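Local coordinates for protein alkyl hydroperoxide reductase AhpD (Deinococcus radiodurans R1, PDB 6K40) that probably acts as a peroxiredoxin-type antioxidant enzyme of the AhpD-like family, reducing hydroperoxides and thereby contributing to the organism's resistance to oxidative stress, at residues Ser15-Pro20 and Ser182-Val187. Sequence-based numbering, arbitrary orientation.
Sequences SFLAVP and SALGFV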
loop_
_atom_site.group_PDB
_atom_site.type_symbol
_atom_site.label_atom_id
_atom_site.label_comp_id
_atom_site.label_asym_id
_atom_site.label_seq_id
_atom_site.Cartn_x
_atom_site.Cartn_y
_atom_site.Cartn_z
ATOM N N SER A 15 -20.412 1.148 7.165
ATOM C CA SER A 15 -20.045 2.260 8.034
ATOM C C SER A 15 -20.171 1.846 9.493
ATOM O O SER A 15 -20.879 0.895 9.830
ATOM C CB SER A 15 -20.914 3.491 7.749
ATOM O OG SER A 15 -20.821 4.442 8.795
ATOM N N PHE A 16 -19.462 2.579 10.357
ATOM C CA PHE A 16 -19.665 2.470 11.795
ATOM C C PHE A 16 -20.923 3.186 12.261
ATOM O O PHE A 16 -21.353 2.975 13.400
ATOM C CB PHE A 16 -18.467 3.048 12.557
ATOM C CG PHE A 16 -17.200 2.258 12.406
ATOM C CD1 PHE A 16 -17.237 0.903 12.128
ATOM C CD2 PHE A 16 -15.967 2.879 12.547
ATOM C CE1 PHE A 16 -16.064 0.179 11.991
ATOM C CE2 PHE A 16 -14.790 2.161 12.412
ATOM C CZ PHE A 16 -14.839 0.810 12.134
ATOM N N LEU A 17 -21.509 4.031 11.422
ATOM C CA LEU A 17 -22.739 4.738 11.735
ATOM C C LEU A 17 -23.871 4.183 10.882
ATOM O O LEU A 17 -23.662 3.358 9.985
ATOM C CB LEU A 17 -22.585 6.244 11.499
ATOM C CG LEU A 17 -21.368 6.933 12.120
ATOM C CD1 LEU A 17 -21.389 8.422 11.812
ATOM C CD2 LEU A 17 -21.311 6.693 13.621
ATOM N N ALA A 18 -25.079 4.664 11.161
ATOM C CA ALA A 18 -26.233 4.275 10.367
ATOM C C ALA A 18 -26.065 4.750 8.932
ATOM O O ALA A 18 -25.500 5.816 8.671
ATOM C CB ALA A 18 -27.515 4.850 10.969
ATOM N N VAL A 19 -26.560 3.953 7.999
ATOM C CA VAL A 19 -26.482 4.250 6.572
ATOM C C VAL A 19 -27.891 4.574 6.095
ATOM O O VAL A 19 -28.825 3.830 6.415
ATOM C CB VAL A 19 -25.892 3.071 5.772
ATOM C CG1 VAL A 19 -25.504 3.511 4.369
ATOM C CG2 VAL A 19 -24.686 2.495 6.497
ATOM N N PRO A 20 -28.095 5.660 5.355
ATOM C CA PRO A 20 -29.446 5.964 4.863
ATOM C C PRO A 20 -29.901 4.903 3.865
ATOM O O PRO A 20 -29.126 4.474 3.009
ATOM C CB PRO A 20 -29.276 7.337 4.194
ATOM C CG PRO A 20 -27.820 7.416 3.862
ATOM C CD PRO A 20 -27.119 6.693 4.970
ATOM N N SER A 182 -11.532 6.684 7.518
ATOM C CA SER A 182 -10.920 5.826 8.528
ATOM C C SER A 182 -11.652 5.933 9.858
ATOM O O SER A 182 -11.783 4.937 10.583
ATOM C CB SER A 182 -9.438 6.157 8.706
ATOM O OG SER A 182 -8.773 6.317 7.466
ATOM N N ALA A 183 -12.131 7.133 10.205
ATOM C CA ALA A 183 -12.847 7.299 11.460
ATOM C C ALA A 183 -14.182 6.565 11.438
ATOM O O ALA A 183 -14.612 6.026 12.463
ATOM C CB ALA A 183 -13.051 8.783 11.739
ATOM N N LEU A 184 -14.855 6.536 10.286
ATOM C CA LEU A 184 -16.194 5.964 10.222
ATOM C C LEU A 184 -16.237 4.588 9.563
ATOM O O LEU A 184 -17.331 4.062 9.325
ATOM C CB LEU A 184 -17.131 6.929 9.503
ATOM C CG LEU A 184 -17.182 8.312 10.151
ATOM C CD1 LEU A 184 -18.063 9.235 9.343
ATOM C CD2 LEU A 184 -17.666 8.215 11.589
ATOM N N GLY A 185 -15.085 3.986 9.288
ATOM C CA GLY A 185 -15.039 2.613 8.808
ATOM C C GLY A 185 -15.638 2.374 7.438
ATOM O O GLY A 185 -16.328 1.365 7.237
ATOM N N PHE A 186 -15.375 3.260 6.482
ATOM C CA PHE A 186 -15.881 3.077 5.130
ATOM C C PHE A 186 -15.126 1.952 4.425
ATOM O O PHE A 186 -13.933 1.730 4.657
ATOM C CB PHE A 186 -15.762 4.379 4.333
ATOM C CG PHE A 186 -16.642 5.493 4.845
ATOM C CD1 PHE A 186 -17.536 5.277 5.886
ATOM C CD2 PHE A 186 -16.573 6.759 4.281
ATOM C CE1 PHE A 186 -18.339 6.300 6.356
ATOM C CE2 PHE A 186 -17.376 7.786 4.745
ATOM C CZ PHE A 186 -18.264 7.555 5.780
ATOM N N VAL A 187 -15.837 1.228 3.566
ATOM C CA VAL A 187 -15.315 0.046 2.893
ATOM C C VAL A 187 -15.383 0.279 1.389
ATOM O O VAL A 187 -16.457 0.589 0.872
ATOM C CB VAL A 187 -16.089 -1.230 3.269
ATOM C CG1 VAL A 187 -15.445 -2.448 2.629
ATOM C CG2 VAL A 187 -16.153 -1.380 4.780
#
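F16 lies against the C-terminal end of helix 161-184 and illustrates how a loop from near the start of a chain can be docked on a helix terminus by one backbone bond and one aromatic ring. The bond runs from F16 N to L184 O, 2.8 Å long and nearly straight at 168°, with the donor tilted out of the carbonyl plane. The same oxygen also receives a CA-H...O contact from S15, its CA 3.5 Å from L184 O. Close by, the ring of F16 packs over the turn that leaves the helix: G185 CA sits over one face in a CH-pi contact, 3.8 Å from the ring centroid and displaced toward the rim, while A183 O approaches the ring edge near its plane. G185, with positive phi and no side chain, lets the ring lie directly on its alpha carbon.

Behind the bond the interface is buried. S15 OG, anti to its own backbone N (chi1 165°), accepts from L17 N at 2.7 Å, forming an ST turn that bends the loop just where F16 docks. S15 OG also lies in the plane of the F186 ring, at its edge, 3.9 Å from F186 CE1. Helix 45-49 covers this side, A49 touching both S15 and F186.

F16 and L17 are exposed and L184 partly so, and the thin part of the contact is the leucine packing. L17 and L184 cross obliquely, L184 CD2 lying 3.7 Å from L17 CD1 and also near L17 CG. The chemistry thus implies a helix C-terminus, followed by a glycine of positive phi, whose L184 carbonyl is taken up by the F16 N-H of the N-terminal loop, with aliphatic packing a minor addition at the outer margin.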